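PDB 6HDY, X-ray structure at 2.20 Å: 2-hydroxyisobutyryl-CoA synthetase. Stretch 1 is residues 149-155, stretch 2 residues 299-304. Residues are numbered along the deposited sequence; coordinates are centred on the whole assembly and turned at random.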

# COMPACT_ATOMS: atom_id res chain seq x y z
N ASN A 149 9.88 -15.50 4.97
CA ASN A 149 10.76 -16.23 5.88
C ASN A 149 12.18 -15.72 5.84
O ASN A 149 12.75 -15.48 6.91
CB ASN A 149 10.69 -17.72 5.61
CG ASN A 149 9.46 -18.34 6.19
OD1 ASN A 149 9.46 -18.76 7.34
ND2 ASN A 149 8.38 -18.38 5.43
N ALA A 150 12.74 -15.51 4.63
CA ALA A 150 14.07 -14.94 4.44
C ALA A 150 14.12 -13.59 5.11
O ALA A 150 15.06 -13.33 5.85
CB ALA A 150 14.37 -14.77 2.96
N HIS A 151 13.09 -12.74 4.91
CA HIS A 151 13.10 -11.39 5.49
C HIS A 151 12.95 -11.36 6.99
O HIS A 151 13.61 -10.54 7.60
CB HIS A 151 12.06 -10.50 4.79
CG HIS A 151 12.52 -10.06 3.44
ND1 HIS A 151 11.78 -9.21 2.69
CD2 HIS A 151 13.65 -10.36 2.77
CE1 HIS A 151 12.48 -9.00 1.59
NE2 HIS A 151 13.61 -9.67 1.60
N ALA A 152 12.09 -12.24 7.59
CA ALA A 152 11.93 -12.34 9.06
C ALA A 152 13.28 -12.71 9.70
O ALA A 152 13.63 -12.16 10.74
CB ALA A 152 10.90 -13.41 9.43
N ARG A 153 14.02 -13.62 9.05
CA ARG A 153 15.33 -14.11 9.45
C ARG A 153 16.37 -12.97 9.57
O ARG A 153 17.03 -12.82 10.60
CB ARG A 153 15.79 -15.20 8.48
CG ARG A 153 17.27 -15.53 8.53
CD ARG A 153 17.55 -16.74 7.71
NE ARG A 153 18.98 -16.99 7.59
CZ ARG A 153 19.52 -17.74 6.64
NH1 ARG A 153 18.76 -18.35 5.75
NH2 ARG A 153 20.84 -17.91 6.59
N ILE A 154 16.49 -12.17 8.50
CA ILE A 154 17.41 -11.04 8.37
C ILE A 154 16.97 -9.88 9.30
O ILE A 154 17.82 -9.20 9.84
CB ILE A 154 17.50 -10.65 6.87
CG1 ILE A 154 18.12 -11.80 6.04
CG2 ILE A 154 18.29 -9.37 6.67
CD1 ILE A 154 17.75 -11.79 4.57
N MET A 155 15.65 -9.66 9.48
CA MET A 155 15.14 -8.61 10.38
C MET A 155 15.47 -8.97 11.85
O MET A 155 15.77 -8.09 12.65
CB MET A 155 13.64 -8.38 10.16
CG MET A 155 13.32 -7.49 8.97
SD MET A 155 11.55 -7.49 8.54
CE MET A 155 10.86 -6.81 10.02
N CYS A 299 26.41 -10.49 2.69
CA CYS A 299 25.83 -11.22 1.56
C CYS A 299 25.34 -12.53 2.13
O CYS A 299 26.14 -13.42 2.35
CB CYS A 299 26.87 -11.45 0.47
SG CYS A 299 27.61 -9.95 -0.19
N TRP A 300 24.03 -12.64 2.39
CA TRP A 300 23.40 -13.85 2.92
C TRP A 300 23.32 -14.88 1.78
O TRP A 300 22.28 -15.07 1.15
CB TRP A 300 22.03 -13.52 3.52
CG TRP A 300 22.10 -12.57 4.68
CD1 TRP A 300 22.48 -11.26 4.64
CD2 TRP A 300 21.67 -12.82 6.02
NE1 TRP A 300 22.37 -10.70 5.89
CE2 TRP A 300 21.86 -11.63 6.76
CE3 TRP A 300 21.12 -13.95 6.68
CZ2 TRP A 300 21.53 -11.52 8.13
CZ3 TRP A 300 20.81 -13.84 8.03
CH2 TRP A 300 21.01 -12.65 8.74
N GLN A 301 24.49 -15.51 1.52
CA GLN A 301 24.80 -16.42 0.41
C GLN A 301 23.88 -17.63 0.22
O GLN A 301 23.70 -18.06 -0.92
CB GLN A 301 26.26 -16.88 0.52
CG GLN A 301 27.29 -15.76 0.29
CD GLN A 301 27.21 -15.11 -1.08
OE1 GLN A 301 26.30 -14.32 -1.38
NE2 GLN A 301 28.20 -15.36 -1.92
N ASP A 302 23.35 -18.21 1.32
CA ASP A 302 22.45 -19.37 1.25
C ASP A 302 20.99 -18.98 0.94
O ASP A 302 20.13 -19.87 0.82
CB ASP A 302 22.55 -20.22 2.52
CG ASP A 302 22.38 -19.42 3.78
OD1 ASP A 302 23.34 -18.72 4.17
OD2 ASP A 302 21.26 -19.44 4.35
N ILE A 303 20.71 -17.66 0.84
CA ILE A 303 19.39 -17.15 0.45
C ILE A 303 19.44 -16.82 -1.06
O ILE A 303 18.64 -17.34 -1.83
CB ILE A 303 18.91 -15.95 1.34
CG1 ILE A 303 18.67 -16.41 2.81
CG2 ILE A 303 17.62 -15.31 0.73
CD1 ILE A 303 18.37 -15.32 3.86
N ILE A 304 20.42 -15.99 -1.48
CA ILE A 304 20.74 -15.59 -2.85
C ILE A 304 22.27 -15.57 -2.93
O ILE A 304 22.92 -14.99 -2.06
CB ILE A 304 20.10 -14.21 -3.25
CG1 ILE A 304 18.59 -14.35 -3.51
CG2 ILE A 304 20.84 -13.50 -4.44
CD1 ILE A 304 17.83 -13.04 -3.53

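At the apolar centre of the contact, Ile-154 and Ile-303 meet end to end, CD1 of Ile-154 lying 3.7 Å from CD1 of Ile-303. Ile-303 points its CA-to-CB bond toward the helix and also reaches Ala-150, whose CB sits 4.0 Å from Ile-303 CG2; the small alanine side chain accompanies the closest backbone approach, 7.0 Å between the CA atoms of Ala-150 and Ile-303. Ile-154 also packs over one face of the Trp-300 indole. Ile-154 CG1 stands 3.6 Å from the centroid of the six-membered ring of Trp-300 and only 8° off the ring normal, a CH-pi contact in which an aliphatic group meets the pi cloud almost head-on.

Helical hydrogen bonds, such as Ile-154 N to Ala-150 O (3.2 Å), hold Ala-150, Arg-153 and Ile-154 in register against an irregular segment, itself turned by a bond from Ile-303 N to Trp-300 O (3.0 Å).

Farther out, the extended Arg-153 side chain passes the edge of the Trp-300 ring, with NE 3.7 Å from CZ3, while Ile-303 CD1 covers one face of its guanidinium. The charged group ends in a salt bridge to Asp-302: OD2 accepts hydrogen bonds from Arg-153 NH2 (2.7 Å) and NH1 (3.1 Å), the shorter being the straighter. The carboxylate oxygen lies near the guanidinium plane, where the N-H groups point.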